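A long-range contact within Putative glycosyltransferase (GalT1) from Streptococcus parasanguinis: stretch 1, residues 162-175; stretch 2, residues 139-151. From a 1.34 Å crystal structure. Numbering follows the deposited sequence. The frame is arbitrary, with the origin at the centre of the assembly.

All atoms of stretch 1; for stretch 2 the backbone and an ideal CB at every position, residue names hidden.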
# COMPACT_ATOMS: atom_id res chain seq x y z
N ASN A 162 -15.57 0.72 -10.64
CA ASN A 162 -14.90 1.88 -11.23
C ASN A 162 -13.97 1.42 -12.36
O ASN A 162 -13.85 0.22 -12.61
CB ASN A 162 -14.16 2.71 -10.16
CG ASN A 162 -13.03 1.95 -9.49
OD1 ASN A 162 -12.10 1.49 -10.14
ND2 ASN A 162 -13.08 1.87 -8.16
N ASP A 163 -13.32 2.36 -13.03
CA ASP A 163 -12.50 2.02 -14.20
C ASP A 163 -11.00 1.95 -13.92
O ASP A 163 -10.18 1.99 -14.84
CB ASP A 163 -12.79 2.97 -15.38
CG ASP A 163 -12.37 4.40 -15.10
OD1 ASP A 163 -11.80 4.66 -14.02
OD2 ASP A 163 -12.59 5.27 -15.97
N LEU A 164 -10.62 1.81 -12.65
CA LEU A 164 -9.20 1.82 -12.29
C LEU A 164 -8.36 0.82 -13.10
O LEU A 164 -7.28 1.16 -13.58
CB LEU A 164 -9.03 1.56 -10.80
CG LEU A 164 -7.61 1.62 -10.23
CD1 LEU A 164 -6.98 2.99 -10.48
CD2 LEU A 164 -7.66 1.30 -8.76
N PHE A 165 -8.86 -0.40 -13.25
CA PHE A 165 -8.12 -1.45 -13.95
C PHE A 165 -8.67 -1.79 -15.33
O PHE A 165 -8.41 -2.88 -15.85
CB PHE A 165 -8.08 -2.73 -13.09
CG PHE A 165 -7.45 -2.55 -11.74
CD1 PHE A 165 -6.13 -2.16 -11.63
CD2 PHE A 165 -8.16 -2.78 -10.59
CE1 PHE A 165 -5.54 -1.98 -10.40
CE2 PHE A 165 -7.58 -2.62 -9.34
CZ PHE A 165 -6.27 -2.22 -9.25
N VAL A 166 -9.42 -0.88 -15.94
CA VAL A 166 -10.10 -1.20 -17.20
C VAL A 166 -9.15 -1.64 -18.31
O VAL A 166 -9.50 -2.47 -19.16
CB VAL A 166 -11.02 -0.05 -17.68
CG1 VAL A 166 -10.21 1.14 -18.18
CG2 VAL A 166 -11.96 -0.55 -18.77
N ALA A 167 -7.94 -1.09 -18.31
CA ALA A 167 -7.00 -1.36 -19.40
C ALA A 167 -6.10 -2.57 -19.15
O ALA A 167 -5.27 -2.92 -19.98
CB ALA A 167 -6.18 -0.11 -19.73
N ALA A 168 -6.27 -3.21 -18.00
CA ALA A 168 -5.61 -4.49 -17.76
C ALA A 168 -6.19 -5.53 -18.71
O ALA A 168 -7.40 -5.54 -18.97
CB ALA A 168 -5.80 -4.92 -16.32
N SER A 169 -5.34 -6.41 -19.23
CA SER A 169 -5.81 -7.41 -20.19
C SER A 169 -6.70 -8.47 -19.54
O SER A 169 -7.62 -8.99 -20.16
CB SER A 169 -4.63 -8.08 -20.87
OG SER A 169 -3.96 -7.15 -21.69
N SER A 170 -6.40 -8.82 -18.30
CA SER A 170 -7.24 -9.74 -17.56
C SER A 170 -6.96 -9.55 -16.08
O SER A 170 -5.92 -9.02 -15.69
CB SER A 170 -6.97 -11.19 -17.98
OG SER A 170 -5.72 -11.63 -17.48
N ILE A 171 -7.91 -9.97 -15.25
CA ILE A 171 -7.76 -9.91 -13.81
C ILE A 171 -8.18 -11.22 -13.18
O ILE A 171 -9.26 -11.74 -13.47
CB ILE A 171 -8.62 -8.79 -13.20
CG1 ILE A 171 -8.20 -7.44 -13.76
CG2 ILE A 171 -8.53 -8.82 -11.67
CD1 ILE A 171 -9.02 -6.31 -13.23
N LYS A 172 -7.30 -11.76 -12.35
CA LYS A 172 -7.64 -12.87 -11.47
C LYS A 172 -7.43 -12.36 -10.06
O LYS A 172 -6.51 -11.58 -9.83
CB LYS A 172 -6.74 -14.08 -11.75
CG LYS A 172 -6.92 -14.68 -13.16
CD LYS A 172 -8.30 -15.26 -13.33
CE LYS A 172 -8.49 -15.85 -14.72
NZ LYS A 172 -9.91 -16.26 -14.92
N ARG A 173 -8.27 -12.79 -9.12
CA ARG A 173 -8.19 -12.33 -7.74
C ARG A 173 -8.07 -13.49 -6.77
O ARG A 173 -8.79 -14.48 -6.88
CB ARG A 173 -9.44 -11.52 -7.35
CG ARG A 173 -9.68 -10.29 -8.19
CD ARG A 173 -10.97 -9.55 -7.82
NE ARG A 173 -11.22 -8.49 -8.79
CZ ARG A 173 -11.01 -7.20 -8.59
NH1 ARG A 173 -10.58 -6.74 -7.41
NH2 ARG A 173 -11.26 -6.35 -9.58
N LEU A 174 -7.16 -13.34 -5.82
CA LEU A 174 -7.07 -14.25 -4.69
C LEU A 174 -7.63 -13.48 -3.51
O LEU A 174 -7.04 -12.50 -3.07
CB LEU A 174 -5.61 -14.65 -4.44
CG LEU A 174 -5.29 -15.73 -3.41
CD1 LEU A 174 -5.98 -17.04 -3.79
CD2 LEU A 174 -3.78 -15.92 -3.28
N VAL A 175 -8.79 -13.91 -3.01
CA VAL A 175 -9.51 -13.12 -2.02
C VAL A 175 -9.25 -13.68 -0.63
O VAL A 175 -9.61 -14.81 -0.34
CB VAL A 175 -11.01 -13.04 -2.33
CG1 VAL A 175 -11.74 -12.23 -1.28
CG2 VAL A 175 -11.22 -12.43 -3.72
N UNK A 139 0.11 5.81 -12.44
CA UNK A 139 -0.17 4.54 -11.80
C UNK A 139 -0.78 3.54 -12.79
O UNK A 139 -0.34 2.39 -12.86
CB UNK A 139 -1.11 4.75 -10.61
N UNK A 140 -1.78 3.97 -13.56
CA UNK A 140 -2.48 3.08 -14.47
C UNK A 140 -1.54 2.48 -15.52
O UNK A 140 -1.75 1.37 -15.99
CB UNK A 140 -3.62 3.83 -15.16
N UNK A 141 -0.49 3.22 -15.86
CA UNK A 141 0.48 2.71 -16.83
C UNK A 141 1.21 1.47 -16.32
O UNK A 141 1.77 0.71 -17.10
CB UNK A 141 1.50 3.80 -17.18
N UNK A 142 1.19 1.26 -15.00
CA UNK A 142 1.79 0.06 -14.44
C UNK A 142 1.10 -1.21 -14.91
O UNK A 142 1.74 -2.24 -15.09
CB UNK A 142 1.76 0.13 -12.91
N UNK A 143 -0.22 -1.14 -15.12
CA UNK A 143 -0.98 -2.34 -15.44
C UNK A 143 -1.65 -2.33 -16.82
O UNK A 143 -2.27 -3.31 -17.21
CB UNK A 143 -2.05 -2.55 -14.37
N UNK A 144 -1.48 -1.25 -17.58
CA UNK A 144 -2.07 -1.21 -18.92
C UNK A 144 -1.51 -2.36 -19.75
O UNK A 144 -0.30 -2.51 -19.87
CB UNK A 144 -1.80 0.13 -19.60
N UNK A 145 -2.40 -3.16 -20.32
CA UNK A 145 -2.01 -4.28 -21.15
C UNK A 145 -1.43 -5.47 -20.41
O UNK A 145 -0.90 -6.40 -21.03
CB UNK A 145 -0.99 -3.80 -22.18
N UNK A 146 -1.52 -5.47 -19.08
CA UNK A 146 -0.96 -6.56 -18.30
C UNK A 146 -2.04 -7.52 -17.84
O UNK A 146 -3.19 -7.12 -17.63
CB UNK A 146 -0.19 -6.01 -17.09
N UNK A 147 -1.67 -8.78 -17.67
CA UNK A 147 -2.52 -9.74 -16.97
C UNK A 147 -2.23 -9.63 -15.49
O UNK A 147 -1.07 -9.76 -15.08
CB UNK A 147 -2.29 -11.17 -17.47
N UNK A 148 -3.26 -9.39 -14.69
CA UNK A 148 -3.08 -9.12 -13.27
C UNK A 148 -3.49 -10.27 -12.38
O UNK A 148 -4.47 -10.97 -12.66
CB UNK A 148 -3.87 -7.87 -12.88
N UNK A 149 -2.75 -10.45 -11.29
CA UNK A 149 -3.22 -11.23 -10.16
C UNK A 149 -3.33 -10.25 -8.99
O UNK A 149 -2.33 -9.69 -8.56
CB UNK A 149 -2.29 -12.40 -9.85
N UNK A 150 -4.55 -10.02 -8.52
CA UNK A 150 -4.77 -9.12 -7.40
C UNK A 150 -5.02 -9.95 -6.16
O UNK A 150 -5.91 -10.79 -6.14
CB UNK A 150 -5.94 -8.17 -7.67
N UNK A 151 -4.20 -9.72 -5.14
CA UNK A 151 -4.32 -10.41 -3.87
C UNK A 151 -4.82 -9.37 -2.88
O UNK A 151 -4.12 -8.40 -2.61
CB UNK A 151 -3.00 -11.04 -3.43

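Stretch 2 ends a helix, turns, and then runs as a strand, 147-151, parallel to strand 170-175 of stretch 1, so its positions face very different surroundings.

At position 139 the CA-to-CB bond points toward stretch 1, but no atom there lies within 5.5 Å of the ideal CB, and stretch 1 hardly restricts the choice; the residue is Leu 139. Position 140 points sideways, its CB 4.8 Å from Leu 164 O. A long side chain could pass Leu 164 and approach the carboxylate of Asp 163, which favours a basic residue without requiring one. Lys 140 does this: CE lies 4.2 Å from Leu 164 CD1, and NZ stops 4.0 Å from Asp 163 OD1, too far for a salt bridge. Positions 141 and 142 are out of reach and unconstrained by stretch 1; they are Glu 141 and Leu 142.

Position 143 points toward stretch 1, between Ala 168 CB and Phe 165 CD1, with the carbonyl of Leu 164 farther out. A large apolar or aromatic group would suit, better still one carrying a donor. Trp 143 answers both demands. NE1 donates a hydrogen bond to Leu 164 O (3.0 Å), at the edge of the indole, while the Phe 165 ring directs its edge at the indole face, with CD1 of Phe 165 3.5 Å from CE2 of Trp 143.

At 144 the bond points away, leaving many residues possible; Arg 144 nevertheless lays one face of its guanidinium over Ala 167 CB. Position 145 has a phi of 74°, which by itself favours glycine, although Asn or Asp could also adopt it. Gly 145 is the third residue of a type II turn, and its N donates to Ala 167 O (2.9 Å). Position 146 points away into space free of stretch 1, where a polar residue would do; Lys 146 contributes its backbone, O accepting from Ser 169 N (2.8 Å).

The strand then alternates its side chains. At 147 the ideal CB is 3.5 Å from Ser 170 OG, so a short acceptor such as Asp or Asn, or a small hydroxyl residue, would fit. Asp 147 accepts the hydroxyl's hydrogen bond, Ser 170 OG to OD1, at 2.6 Å. Position 148, on the face shared with Ile 171, meets Ala 168 CB and Ile 171 CG1, an apolar setting for Leu, Ile, Val or Met. Leu 148 places CD1 3.6 Å from Ala 168 CB and 4.0 Å from Phe 165 CD1; its N and O bond to Ser 170 O and Lys 172 N.

Position 149 lies beside Lys 172 on the other face, where several apolar residues would serve; Leu 149 brings CD1 to 4.1 Å from Lys 172 CB. At 150, Ile 171 CG2 and Arg 173 CG border the CB, and Phe 165 lies beyond, so a branched or long aliphatic suits. Ile 150 sets CD1 over the Phe 165 ring, 3.8 Å from CE2. Position 151 pairs with Leu 174, favouring a beta-branched or other apolar residue; Val 151 CG2 is 4.3 Å from Leu 174 CB.

Stretch 2 139-151: LKELWRGKDLLIV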
# COMPACT_ATOMS: atom_id res chain seq x y z
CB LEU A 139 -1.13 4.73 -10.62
CG LEU A 139 -0.49 5.13 -9.29
CD1 LEU A 139 -1.53 5.73 -8.35
CD2 LEU A 139 0.21 3.94 -8.65
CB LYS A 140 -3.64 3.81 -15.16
CG LYS A 140 -4.85 4.04 -14.25
CD LYS A 140 -5.86 4.97 -14.92
CE LYS A 140 -7.07 5.19 -14.03
NZ LYS A 140 -8.08 6.09 -14.66
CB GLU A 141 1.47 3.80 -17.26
CG GLU A 141 0.84 4.92 -18.08
CD GLU A 141 0.16 4.42 -19.35
OE1 GLU A 141 0.63 3.42 -19.93
OE2 GLU A 141 -0.85 5.02 -19.77
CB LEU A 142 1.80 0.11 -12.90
CG LEU A 142 2.67 1.18 -12.25
CD1 LEU A 142 2.49 1.17 -10.74
CD2 LEU A 142 4.13 0.96 -12.61
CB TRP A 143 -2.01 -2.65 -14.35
CG TRP A 143 -2.91 -1.52 -13.97
CD1 TRP A 143 -4.00 -1.06 -14.66
CD2 TRP A 143 -2.81 -0.71 -12.79
NE1 TRP A 143 -4.57 -0.01 -13.98
CE2 TRP A 143 -3.87 0.22 -12.83
CE3 TRP A 143 -1.93 -0.70 -11.70
CZ2 TRP A 143 -4.06 1.17 -11.82
CZ3 TRP A 143 -2.13 0.24 -10.70
CH2 TRP A 143 -3.19 1.16 -10.76
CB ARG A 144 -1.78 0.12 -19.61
CG ARG A 144 -2.34 0.18 -21.03
CD ARG A 144 -1.79 1.36 -21.83
NE ARG A 144 -2.47 2.61 -21.53
CZ ARG A 144 -3.61 3.01 -22.10
NH1 ARG A 144 -4.21 2.24 -23.00
NH2 ARG A 144 -4.14 4.17 -21.77
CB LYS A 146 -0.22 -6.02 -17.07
CG LYS A 146 0.90 -5.04 -17.38
CD LYS A 146 2.00 -5.69 -18.18
CE LYS A 146 3.28 -4.87 -18.13
NZ LYS A 146 3.09 -3.51 -18.68
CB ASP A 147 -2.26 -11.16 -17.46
CG ASP A 147 -2.66 -11.36 -18.91
OD1 ASP A 147 -3.84 -11.10 -19.24
OD2 ASP A 147 -1.79 -11.76 -19.71
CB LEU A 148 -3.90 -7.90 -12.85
CG LEU A 148 -3.58 -6.59 -13.55
CD1 LEU A 148 -4.51 -5.48 -13.06
CD2 LEU A 148 -2.11 -6.24 -13.33
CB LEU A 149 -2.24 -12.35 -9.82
CG LEU A 149 -2.59 -13.20 -8.60
CD1 LEU A 149 -3.95 -13.87 -8.76
CD2 LEU A 149 -1.51 -14.24 -8.34
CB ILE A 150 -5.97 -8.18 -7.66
CG1 ILE A 150 -5.71 -7.28 -8.87
CG2 ILE A 150 -6.31 -7.39 -6.40
CD1 ILE A 150 -6.87 -6.38 -9.22
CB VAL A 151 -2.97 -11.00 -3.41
CG1 VAL A 151 -3.13 -11.79 -2.10
CG2 VAL A 151 -2.37 -11.89 -4.51
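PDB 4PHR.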